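PDB 6ILS: ribokinase from Arabidopsis thaliana, which catalyses the ATP- and magnesium-dependent phosphorylation of D-ribose at O-5, yielding D-ribose 5-phosphate for nucleotide and amino-acid synthesis or the pentose phosphate pathway. Local coordinates for residues B[128-133]-B[154-159]; B[138-143]-B[264-269]. All coordinates share one frame; numbering follows the deposited sequence.

From the N terminus, the chain first reaches segment 128-133, which runs into the short helix 131-134; after a brief connection comes strand 138-143 of the large, mainly parallel sheet. Helix 147-158 follows, and its last turn comes back against 128-133: contact 1 closes this short loop, with 20 residues between its segments. The chain then runs on for about a hundred residues before helix 257-270 returns to the same strand and closes contact 2. The two loops cross, because strand 138-143 lies inside the first and opens the second. Val139 CG2 is 3.9 Å from Val157 CG2, on the face of the strand turned away from helix 257-270, so strand 138-143 joins both contacts.

Contact 1 (B[128-133]-B[154-159]); sequences DDLEIV and AKAVKK
Leu130 and Val133 meet Ala156 and Val157 in a small contact between apolar side chains, where a turn leading into the short helix 131-134 faces the C-terminal end of helix 147-158. The evidence is the set of closest atoms. Ala156 CB points at the other segment and meets two methyls: Leu130 CD1 at 4.1 Å and Val133 CG2, also at 4.1 Å. Leu130 gets there with CG anti to its own carbonyl carbon (chi1 -66°) and an extended second torsion, which carries CD1 out to the helix. The next residue, Val157, brings its CG2 to Val133, 4.2 Å from Val133 CB and equally far from the carbonyl Val133 O. The two segments bury 145 Å² between them, both sides summed. This is the layer of helices on one face of the central sheet in the PfkB-type, Rossmann-like alpha/beta fold, where helix 147-158 belongs to the right-handed beta-alpha-beta crossover between the parallel strands 138-143 and 164-170. Val133 also rests on Val8 of strand 5-8, while Val157 reaches Val162 in the loop before strand 164-170. Beyond the contact, salt bridges join Asp129 to Arg88 and Lys155 to Glu178.

Contact 2 (B[138-143]-B[264-269]); sequences IVLLQR and AFAVAM
Ile138 and Leu140, alternate residues on one face of strand 138-143, close on Ala266 of helix 257-270. Their side chains approach its methyl from two places along the strand. Leu140 makes the tighter approach, with CD2 at 3.6 Å from Ala266 CB and CD1 at 4.0 Å, so both branches of its fork bear on one methyl. Ile138 reaches out with a long arm instead: CG1 lies opposite the backbone N (chi1 -172°) and the second torsion is close to extended, which sets CD1 at the end of a stretched chain. That methyl lies 4.0 Å from Ala266 CB and 3.7 Å from Ala266 O, against both side chain and backbone of the helix. One turn further along, two extended torsions of Met269 bring its SD within 4.1 Å of Ile138 CD1, giving that methyl a second apolar neighbour on the helix, and the bend at chi3 (-80°) then carries CE away from the strand. The axes of 138-143 and 264-269 approach to 9.4 Å, nearly antiparallel at 168°, a spacing consistent with the small side chain of Ala266 where the backbones come nearest. Helix 257-270 also carries Asp259, predicted to be the proton acceptor, about 8 Å from Leu140 between side chains. Strand 138-143 bonds through its backbone to strands 5-8 and 164-170; helix 257-270 packs on one face of this sheet, and on the other Val139 and Leu141 touch Val153 of helix 147-158.

Contact 1 (B[128-133]-B[154-159])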
loop_
_atom_site.group_PDB
_atom_site.type_symbol
_atom_site.label_atom_id
_atom_site.label_comp_id
_atom_site.label_asym_id
_atom_site.label_seq_id
_atom_site.Cartn_x
_atom_site.Cartn_y
_atom_site.Cartn_z
ATOM N N ASP B 128 -11.473 2.820 30.869
ATOM C CA ASP B 128 -12.163 3.779 30.025
ATOM C C ASP B 128 -11.826 3.515 28.568
ATOM O O ASP B 128 -12.281 4.231 27.678
ATOM C CB ASP B 128 -11.832 5.218 30.429
ATOM C CG ASP B 128 -12.852 5.796 31.419
ATOM O OD1 ASP B 128 -13.998 6.080 31.006
ATOM O OD2 ASP B 128 -12.511 5.955 32.613
ATOM N N ASP B 129 -11.025 2.479 28.333
ATOM C CA ASP B 129 -11.035 1.814 27.036
ATOM C C ASP B 129 -12.270 0.936 27.001
ATOM O O ASP B 129 -12.921 0.809 25.970
ATOM C CB ASP B 129 -9.789 0.956 26.795
ATOM C CG ASP B 129 -8.515 1.772 26.685
ATOM O OD1 ASP B 129 -8.485 2.734 25.885
ATOM O OD2 ASP B 129 -7.528 1.410 27.363
ATOM N N LEU B 130 -12.582 0.341 28.153
ATOM C CA LEU B 130 -13.698 -0.589 28.294
ATOM C C LEU B 130 -15.024 0.080 28.620
ATOM O O LEU B 130 -16.052 -0.591 28.663
ATOM C CB LEU B 130 -13.399 -1.619 29.379
ATOM C CG LEU B 130 -12.257 -2.598 29.135
ATOM C CD1 LEU B 130 -12.079 -3.503 30.345
ATOM C CD2 LEU B 130 -12.501 -3.416 27.871
ATOM N N GLU B 131 -15.015 1.384 28.862
ATOM C CA GLU B 131 -16.260 2.074 29.184
ATOM C C GLU B 131 -17.247 2.005 28.021
ATOM O O GLU B 131 -18.457 1.903 28.231
ATOM C CB GLU B 131 -16.004 3.535 29.552
ATOM C CG GLU B 131 -15.444 4.366 28.402
ATOM C CD GLU B 131 -15.736 5.845 28.550
ATOM O OE1 GLU B 131 -16.482 6.216 29.487
ATOM O OE2 GLU B 131 -15.222 6.634 27.724
ATOM N N ILE B 132 -16.735 2.051 26.794
ATOM C CA ILE B 132 -17.621 2.084 25.642
ATOM C C ILE B 132 -18.276 0.722 25.450
ATOM O O ILE B 132 -19.456 0.664 25.107
ATOM C CB ILE B 132 -16.892 2.531 24.339
ATOM C CG1 ILE B 132 -17.895 2.691 23.189
ATOM C CG2 ILE B 132 -15.759 1.593 23.971
ATOM C CD1 ILE B 132 -19.085 3.567 23.523
ATOM N N VAL B 133 -17.544 -0.362 25.714
ATOM C CA VAL B 133 -18.123 -1.691 25.558
ATOM C C VAL B 133 -19.133 -1.940 26.671
ATOM O O VAL B 133 -20.148 -2.604 26.462
ATOM C CB VAL B 133 -17.045 -2.814 25.521
ATOM C CG1 VAL B 133 -15.960 -2.473 24.502
ATOM C CG2 VAL B 133 -16.430 -3.073 26.879
ATOM N N ALA B 154 -14.835 -9.313 25.770
ATOM C CA ALA B 154 -15.984 -10.197 25.922
ATOM C C ALA B 154 -16.340 -10.358 27.399
ATOM O O ALA B 154 -17.506 -10.263 27.775
ATOM C CB ALA B 154 -15.699 -11.531 25.297
ATOM N N LYS B 155 -15.322 -10.564 28.233
ATOM C CA LYS B 155 -15.540 -10.719 29.676
ATOM C C LYS B 155 -16.122 -9.456 30.292
ATOM O O LYS B 155 -16.966 -9.523 31.186
ATOM C CB LYS B 155 -14.237 -11.104 30.382
ATOM C CG LYS B 155 -13.868 -12.551 30.149
ATOM C CD LYS B 155 -12.638 -12.976 30.927
ATOM C CE LYS B 155 -12.314 -14.426 30.608
ATOM N NZ LYS B 155 -11.219 -14.979 31.459
ATOM N N ALA B 156 -15.704 -8.301 29.786
ATOM C CA ALA B 156 -16.217 -7.025 30.283
ATOM C C ALA B 156 -17.687 -6.835 29.926
ATOM O O ALA B 156 -18.391 -6.045 30.556
ATOM C CB ALA B 156 -15.392 -5.862 29.736
ATOM N N VAL B 157 -18.154 -7.539 28.901
ATOM C CA VAL B 157 -19.540 -7.380 28.501
ATOM C C VAL B 157 -20.426 -8.377 29.213
ATOM O O VAL B 157 -21.450 -8.000 29.762
ATOM C CB VAL B 157 -19.745 -7.558 27.003
ATOM C CG1 VAL B 157 -21.182 -7.316 26.695
ATOM C CG2 VAL B 157 -18.877 -6.581 26.226
ATOM N N LYS B 158 -20.031 -9.648 29.170
ATOM C CA LYS B 158 -20.737 -10.717 29.872
ATOM C C LYS B 158 -21.121 -10.243 31.275
ATOM O O LYS B 158 -22.278 -10.362 31.686
ATOM C CB LYS B 158 -19.878 -11.989 29.935
ATOM N N LYS B 159 -20.158 -9.643 31.971
ATOM C CA LYS B 159 -20.400 -9.016 33.268
ATOM C C LYS B 159 -21.082 -7.648 33.144
ATOM O O LYS B 159 -20.830 -6.751 33.952
ATOM C CB LYS B 159 -19.084 -8.870 34.042
#

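Contact 2 (B[138-143]-B[264-269])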
loop_
_atom_site.group_PDB
_atom_site.type_symbol
_atom_site.label_atom_id
_atom_site.label_comp_id
_atom_site.label_asym_id
_atom_site.label_seq_id
_atom_site.Cartn_x
_atom_site.Cartn_y
_atom_site.Cartn_z
ATOM N N ILE B 138 -24.740 -3.895 21.795
ATOM C CA ILE B 138 -24.290 -5.154 21.213
ATOM C C ILE B 138 -22.841 -4.972 20.791
ATOM O O ILE B 138 -22.454 -3.892 20.365
ATOM C CB ILE B 138 -25.187 -5.592 20.012
ATOM C CG1 ILE B 138 -24.821 -6.992 19.547
ATOM C CG2 ILE B 138 -25.099 -4.596 18.836
ATOM C CD1 ILE B 138 -25.961 -7.703 18.820
ATOM N N VAL B 139 -22.024 -6.000 20.958
ATOM C CA VAL B 139 -20.599 -5.882 20.667
ATOM C C VAL B 139 -20.176 -6.906 19.621
ATOM O O VAL B 139 -20.584 -8.066 19.702
ATOM C CB VAL B 139 -19.744 -6.057 21.968
ATOM C CG1 VAL B 139 -18.259 -6.127 21.645
ATOM C CG2 VAL B 139 -20.030 -4.927 22.931
ATOM N N LEU B 140 -19.383 -6.474 18.628
ATOM C CA LEU B 140 -18.902 -7.347 17.555
ATOM C C LEU B 140 -17.393 -7.437 17.568
ATOM O O LEU B 140 -16.729 -6.403 17.592
ATOM C CB LEU B 140 -19.321 -6.826 16.160
ATOM C CG LEU B 140 -20.773 -6.608 15.800
ATOM C CD1 LEU B 140 -20.935 -6.533 14.252
ATOM C CD2 LEU B 140 -21.660 -7.667 16.425
ATOM N N LEU B 141 -16.880 -8.667 17.544
ATOM C CA LEU B 141 -15.455 -8.984 17.491
ATOM C C LEU B 141 -15.158 -9.853 16.274
ATOM O O LEU B 141 -16.062 -10.524 15.751
ATOM C CB LEU B 141 -15.040 -9.724 18.780
ATOM C CG LEU B 141 -15.525 -9.088 20.080
ATOM C CD1 LEU B 141 -15.266 -10.035 21.269
ATOM C CD2 LEU B 141 -14.844 -7.698 20.325
ATOM N N GLN B 142 -13.904 -9.853 15.821
ATOM C CA GLN B 142 -13.438 -10.802 14.819
ATOM C C GLN B 142 -12.076 -11.346 15.270
ATOM O O GLN B 142 -11.676 -11.129 16.409
ATOM C CB GLN B 142 -13.321 -10.165 13.428
ATOM C CG GLN B 142 -14.390 -9.114 13.130
ATOM C CD GLN B 142 -14.138 -7.797 13.872
ATOM O OE1 GLN B 142 -12.989 -7.329 13.999
ATOM N NE2 GLN B 142 -15.202 -7.208 14.368
ATOM N N ARG B 143 -11.360 -12.025 14.381
ATOM C CA ARG B 143 -10.074 -12.584 14.785
ATOM C C ARG B 143 -8.899 -11.999 14.024
ATOM O O ARG B 143 -8.075 -12.721 13.463
ATOM C CB ARG B 143 -10.127 -14.090 14.655
ATOM C CG ARG B 143 -11.244 -14.632 15.520
ATOM C CD ARG B 143 -10.932 -15.984 16.108
ATOM N NE ARG B 143 -9.711 -16.006 16.917
ATOM C CZ ARG B 143 -8.740 -16.894 16.732
ATOM N NH1 ARG B 143 -8.856 -17.786 15.756
ATOM N NH2 ARG B 143 -7.656 -16.889 17.498
ATOM N N ALA B 264 -25.127 -6.596 9.822
ATOM C CA ALA B 264 -26.546 -6.310 9.577
ATOM C C ALA B 264 -27.412 -7.176 10.493
ATOM O O ALA B 264 -28.431 -6.737 11.029
ATOM C CB ALA B 264 -26.908 -6.561 8.088
ATOM N N PHE B 265 -26.985 -8.419 10.677
ATOM C CA PHE B 265 -27.645 -9.293 11.639
ATOM C C PHE B 265 -27.630 -8.641 13.029
ATOM O O PHE B 265 -28.643 -8.602 13.719
ATOM C CB PHE B 265 -26.961 -10.664 11.662
ATOM C CG PHE B 265 -27.577 -11.626 12.645
ATOM C CD1 PHE B 265 -27.207 -11.608 13.987
ATOM C CD2 PHE B 265 -28.509 -12.555 12.221
ATOM C CE1 PHE B 265 -27.784 -12.499 14.896
ATOM C CE2 PHE B 265 -29.087 -13.443 13.129
ATOM C CZ PHE B 265 -28.717 -13.415 14.456
ATOM N N ALA B 266 -26.479 -8.121 13.432
ATOM C CA ALA B 266 -26.313 -7.488 14.762
ATOM C C ALA B 266 -27.229 -6.275 14.921
ATOM O O ALA B 266 -27.790 -6.104 15.966
ATOM C CB ALA B 266 -24.873 -7.118 14.985
ATOM N N VAL B 267 -27.361 -5.484 13.866
ATOM C CA VAL B 267 -28.214 -4.271 13.912
ATOM C C VAL B 267 -29.665 -4.716 14.057
ATOM O O VAL B 267 -30.337 -4.200 14.877
ATOM C CB VAL B 267 -28.015 -3.426 12.645
ATOM C CG1 VAL B 267 -29.098 -2.381 12.523
ATOM C CG2 VAL B 267 -26.634 -2.807 12.616
ATOM N N ALA B 268 -30.064 -5.710 13.287
ATOM C CA ALA B 268 -31.450 -6.201 13.382
ATOM C C ALA B 268 -31.693 -6.776 14.778
ATOM O O ALA B 268 -32.729 -6.541 15.335
ATOM C CB ALA B 268 -31.709 -7.236 12.328
ATOM N N MET B 269 -30.730 -7.512 15.297
ATOM C CA MET B 269 -30.889 -8.128 16.630
ATOM C C MET B 269 -30.936 -7.049 17.711
ATOM O O MET B 269 -31.819 -7.101 18.499
ATOM C CB MET B 269 -29.751 -9.101 16.913
ATOM C CG MET B 269 -29.710 -9.551 18.328
ATOM S SD MET B 269 -28.553 -10.889 18.516
ATOM C CE MET B 269 -29.579 -12.226 17.930
#